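Side-chain contacts in RNA-directed RNA polymerase (Infectious pancreatic necrosis virus, PDB 3ZED), which is an RNA-dependent RNA polymerase that probably occurs both free and covalently attached to the viral genomic RNA: residues V150-A153 with I154-Q158; D755-A758 with E759-E763. All coordinates share one frame; numbering follows the deposited sequence.

Following the chain from its N terminus, interaction 1 comes first, at the C-terminal end of helix 143-156 where it passes into strand 157-160 of a mixed beta-sheet, in the part of the sequence assigned to the palm. Interaction 2 follows some 600 residues later, in the first turns of helix 757-771, in the C-terminal part of the polymerase. Each is local, built of bonds that reach back one helical turn, and closes no long loop; the two run in series, without nesting or crossing. Their centres lie about 66 Å apart on opposite sides of the molecule's centre. In both, a threonine bonds through amide and hydroxyl to the carbonyl four residues back.

Interaction 1: residues V150-A153 with I154-Q158; sequences VREA and IATLQ
The carboxylate of Glu152 lies with one face over the methyl of Thr156, whose CG2 is 3.7 Å from Glu152 CD and about equally far from both carboxylate oxygens. This is the last turn of helix 143-156, where the chain passes into strand 157-160. The bend in Glu152 at chi2 (77°) swings the carboxylate forward along the helix, above that methyl.

The second flat group, the peptide carbonyl of Glu152, is gripped by two donors of one residue. Thr156 N reaches Glu152 O at 2.8 Å from one side of the carbonyl plane, and Thr156 OG1 donates to the same oxygen at 2.7 Å from well above the other side. With chi1 at 62°, OG1 sits between its own backbone N and carbonyl carbon, turned back onto the preceding turn. The hydroxyl thus spends its proton inside the helix, one residue before the chain leaves helical geometry.

On the buried flank, Val150 CG1 meets Ile154 CD1 at 4.0 Å, the two side chains crossing at a slant between helices 125-137 and 580-588. Leu157, the first residue to leave helical geometry, still closes the turn: its N donates to Ala153 O at 2.8 Å, while Leu157 CD1 rests 4.0 Å from Ala153 CB.

Interaction 2: residues D755-A758 with E759-E763; sequences DNWA and EATEE
The N-terminal start of helix 757-771 carries this contact, with Asn756 at the N-cap position and Trp757 opening the first turn. Asn756 has a left-handed backbone, and its side chain makes no capping bond. Its amide instead runs alongside Glu759, pointing the same way: Asn756 ND2 comes within 3.5 Å of Glu759 CB, and the amide and carboxylate planes stand 80° apart, nearly perpendicular. The amide nitrogen touches the methylenes CB and CG of Glu759.

The polar centre is the carbonyl of Trp757. Thr761 N donates to Trp757 O at 2.8 Å, and Thr761 OG1 donates to that same oxygen, also at 2.8 Å, the two arriving from opposite faces of the carbonyl plane. A chi1 of -60° places OG1 beside the threonine's own backbone N, which lets hydroxyl and amide reach back to one acceptor. The hydroxyl of this buried residue is satisfied inside the helix. Thr761 OG1 also lies at the indole edge, near the ring plane, 4.4 Å from Trp757 CE3, while Ala758 CB covers part of one ring face toward the rim.

The first helical bond, Ala760 N to Asn756 O, is long at 3.3 Å; the next, from Thr761 N, is already short, and Glu762 N to Ala758 O follows at 2.9 Å.

Beyond this turn, Glu762 OE2 forms a salt bridge with Arg727 of helix 724-732. Thr761 packs on Ala724, Val725 and Leu728 of that helix and, together with Trp757, on Ala750 of helix 740-752, so the first turns of helix 757-771 pack against both helix 724-732 and helix 740-752.

Interaction 1: residues V150-A153 with I154-Q158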
loop_
_atom_site.group_PDB
_atom_site.type_symbol
_atom_site.label_atom_id
_atom_site.label_comp_id
_atom_site.label_asym_id
_atom_site.label_seq_id
_atom_site.Cartn_x
_atom_site.Cartn_y
_atom_site.Cartn_z
ATOM N N VAL B 150 -25.848 8.613 11.115
ATOM C CA VAL B 150 -26.013 8.463 9.670
ATOM C C VAL B 150 -26.438 9.824 9.048
ATOM O O VAL B 150 -25.852 10.233 8.042
ATOM C CB VAL B 150 -26.994 7.335 9.298
ATOM C CG1 VAL B 150 -27.267 7.321 7.791
ATOM C CG2 VAL B 150 -26.450 5.982 9.740
ATOM N N ARG B 151 -27.404 10.525 9.674
ATOM C CA ARG B 151 -27.868 11.822 9.179
ATOM C C ARG B 151 -26.749 12.866 9.205
ATOM O O ARG B 151 -26.629 13.625 8.246
ATOM C CB ARG B 151 -29.082 12.334 9.956
ATOM C CG ARG B 151 -29.906 13.308 9.128
ATOM C CD ARG B 151 -31.188 13.719 9.805
ATOM N NE ARG B 151 -30.937 14.837 10.707
ATOM C CZ ARG B 151 -31.243 16.097 10.446
ATOM N NH1 ARG B 151 -31.865 16.416 9.318
ATOM N NH2 ARG B 151 -30.955 17.046 11.319
ATOM N N GLU B 152 -25.964 12.924 10.310
ATOM C CA GLU B 152 -24.826 13.836 10.462
ATOM C C GLU B 152 -23.733 13.519 9.412
ATOM O O GLU B 152 -23.182 14.446 8.833
ATOM C CB GLU B 152 -24.259 13.783 11.897
ATOM C CG GLU B 152 -22.991 14.603 12.133
ATOM C CD GLU B 152 -23.036 16.120 12.285
ATOM O OE1 GLU B 152 -24.055 16.744 11.901
ATOM O OE2 GLU B 152 -22.010 16.691 12.724
ATOM N N ALA B 153 -23.476 12.219 9.125
ATOM C CA ALA B 153 -22.494 11.829 8.094
ATOM C C ALA B 153 -22.958 12.305 6.693
ATOM O O ALA B 153 -22.159 12.861 5.951
ATOM C CB ALA B 153 -22.265 10.323 8.100
ATOM N N ILE B 154 -24.268 12.155 6.375
ATOM C CA ILE B 154 -24.839 12.609 5.104
ATOM C C ILE B 154 -24.725 14.149 5.011
ATOM O O ILE B 154 -24.377 14.669 3.945
ATOM C CB ILE B 154 -26.313 12.113 4.949
ATOM C CG1 ILE B 154 -26.363 10.574 4.699
ATOM C CG2 ILE B 154 -27.051 12.887 3.834
ATOM C CD1 ILE B 154 -27.712 9.918 4.823
ATOM N N ALA B 155 -24.975 14.859 6.136
ATOM C CA ALA B 155 -24.929 16.317 6.202
ATOM C C ALA B 155 -23.510 16.914 6.200
ATOM O O ALA B 155 -23.362 18.035 5.737
ATOM C CB ALA B 155 -25.673 16.807 7.437
ATOM N N THR B 156 -22.479 16.192 6.696
ATOM C CA THR B 156 -21.130 16.770 6.827
ATOM C C THR B 156 -20.060 16.123 5.957
ATOM O O THR B 156 -19.006 16.735 5.765
ATOM C CB THR B 156 -20.683 16.734 8.286
ATOM O OG1 THR B 156 -20.614 15.369 8.704
ATOM C CG2 THR B 156 -21.615 17.546 9.195
ATOM N N LEU B 157 -20.309 14.913 5.438
ATOM C CA LEU B 157 -19.359 14.218 4.580
ATOM C C LEU B 157 -19.775 14.288 3.105
ATOM O O LEU B 157 -20.889 14.676 2.775
ATOM C CB LEU B 157 -19.157 12.728 5.001
ATOM C CG LEU B 157 -18.761 12.419 6.452
ATOM C CD1 LEU B 157 -18.626 10.936 6.666
ATOM C CD2 LEU B 157 -17.463 13.142 6.871
ATOM N N GLN B 158 -18.854 13.910 2.223
ATOM C CA GLN B 158 -19.087 13.811 0.803
ATOM C C GLN B 158 -18.135 12.793 0.201
ATOM O O GLN B 158 -16.919 12.952 0.307
ATOM C CB GLN B 158 -18.934 15.178 0.102
ATOM C CG GLN B 158 -19.184 15.126 -1.414
ATOM C CD GLN B 158 -20.581 14.662 -1.741
ATOM O OE1 GLN B 158 -21.561 15.329 -1.414
ATOM N NE2 GLN B 158 -20.704 13.486 -2.351
#

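Interaction 2: residues D755-A758 with E759-E763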
loop_
_atom_site.group_PDB
_atom_site.type_symbol
_atom_site.label_atom_id
_atom_site.label_comp_id
_atom_site.label_asym_id
_atom_site.label_seq_id
_atom_site.Cartn_x
_atom_site.Cartn_y
_atom_site.Cartn_z
ATOM N N ASP B 755 33.817 -20.541 -9.969
ATOM C CA ASP B 755 34.588 -21.367 -9.047
ATOM C C ASP B 755 35.238 -20.472 -7.985
ATOM O O ASP B 755 35.889 -19.481 -8.339
ATOM C CB ASP B 755 35.661 -22.182 -9.807
ATOM C CG ASP B 755 35.534 -23.689 -9.675
ATOM O OD1 ASP B 755 34.960 -24.153 -8.657
ATOM O OD2 ASP B 755 36.112 -24.410 -10.526
ATOM N N ASN B 756 34.994 -20.796 -6.689
ATOM C CA ASN B 756 35.512 -20.106 -5.495
ATOM C C ASN B 756 35.067 -18.621 -5.463
ATOM O O ASN B 756 35.877 -17.742 -5.145
ATOM C CB ASN B 756 37.054 -20.238 -5.431
ATOM C CG ASN B 756 37.661 -20.364 -4.051
ATOM O OD1 ASN B 756 37.351 -21.278 -3.275
ATOM N ND2 ASN B 756 38.642 -19.521 -3.770
ATOM N N TRP B 757 33.757 -18.363 -5.732
ATOM C CA TRP B 757 33.173 -17.018 -5.745
ATOM C C TRP B 757 33.230 -16.344 -4.368
ATOM O O TRP B 757 33.393 -15.125 -4.320
ATOM C CB TRP B 757 31.712 -17.022 -6.262
ATOM C CG TRP B 757 30.771 -17.887 -5.473
ATOM C CD1 TRP B 757 30.512 -19.210 -5.678
ATOM C CD2 TRP B 757 30.007 -17.502 -4.319
ATOM N NE1 TRP B 757 29.625 -19.671 -4.733
ATOM C CE2 TRP B 757 29.310 -18.648 -3.877
ATOM C CE3 TRP B 757 29.856 -16.300 -3.604
ATOM C CZ2 TRP B 757 28.476 -18.631 -2.757
ATOM C CZ3 TRP B 757 29.035 -16.288 -2.490
ATOM C CH2 TRP B 757 28.359 -17.445 -2.075
ATOM N N ALA B 758 33.081 -17.118 -3.265
ATOM C CA ALA B 758 33.059 -16.597 -1.892
ATOM C C ALA B 758 34.361 -15.887 -1.528
ATOM O O ALA B 758 34.312 -14.717 -1.152
ATOM C CB ALA B 758 32.769 -17.712 -0.903
ATOM N N GLU B 759 35.522 -16.560 -1.696
ATOM C CA GLU B 759 36.823 -15.963 -1.403
ATOM C C GLU B 759 37.121 -14.806 -2.363
ATOM O O GLU B 759 37.662 -13.793 -1.922
ATOM C CB GLU B 759 37.942 -17.012 -1.443
ATOM C CG GLU B 759 37.937 -17.940 -0.235
ATOM C CD GLU B 759 38.498 -17.360 1.052
ATOM O OE1 GLU B 759 37.725 -16.731 1.812
ATOM O OE2 GLU B 759 39.708 -17.559 1.311
ATOM N N ALA B 760 36.724 -14.930 -3.652
ATOM C CA ALA B 760 36.904 -13.869 -4.653
ATOM C C ALA B 760 36.062 -12.604 -4.287
ATOM O O ALA B 760 36.580 -11.492 -4.329
ATOM C CB ALA B 760 36.533 -14.383 -6.038
ATOM N N THR B 761 34.803 -12.785 -3.874
ATOM C CA THR B 761 33.931 -11.667 -3.463
ATOM C C THR B 761 34.503 -11.022 -2.165
ATOM O O THR B 761 34.512 -9.793 -2.042
ATOM C CB THR B 761 32.490 -12.159 -3.327
ATOM O OG1 THR B 761 32.096 -12.665 -4.609
ATOM C CG2 THR B 761 31.523 -11.063 -2.858
ATOM N N GLU B 762 35.025 -11.869 -1.248
ATOM C CA GLU B 762 35.675 -11.511 0.013
ATOM C C GLU B 762 36.884 -10.598 -0.242
ATOM O O GLU B 762 37.001 -9.558 0.401
ATOM C CB GLU B 762 36.107 -12.795 0.747
ATOM C CG GLU B 762 36.491 -12.612 2.200
ATOM C CD GLU B 762 35.305 -12.345 3.096
ATOM O OE1 GLU B 762 34.618 -13.317 3.487
ATOM O OE2 GLU B 762 35.033 -11.155 3.366
ATOM N N GLU B 763 37.745 -10.969 -1.204
ATOM C CA GLU B 763 38.933 -10.212 -1.570
ATOM C C GLU B 763 38.554 -8.909 -2.296
ATOM O O GLU B 763 39.176 -7.866 -2.051
ATOM C CB GLU B 763 39.882 -11.068 -2.424
ATOM C CG GLU B 763 40.570 -12.186 -1.648
ATOM C CD GLU B 763 41.345 -13.199 -2.474
ATOM O OE1 GLU B 763 41.508 -12.976 -3.697
ATOM O OE2 GLU B 763 41.789 -14.221 -1.900
#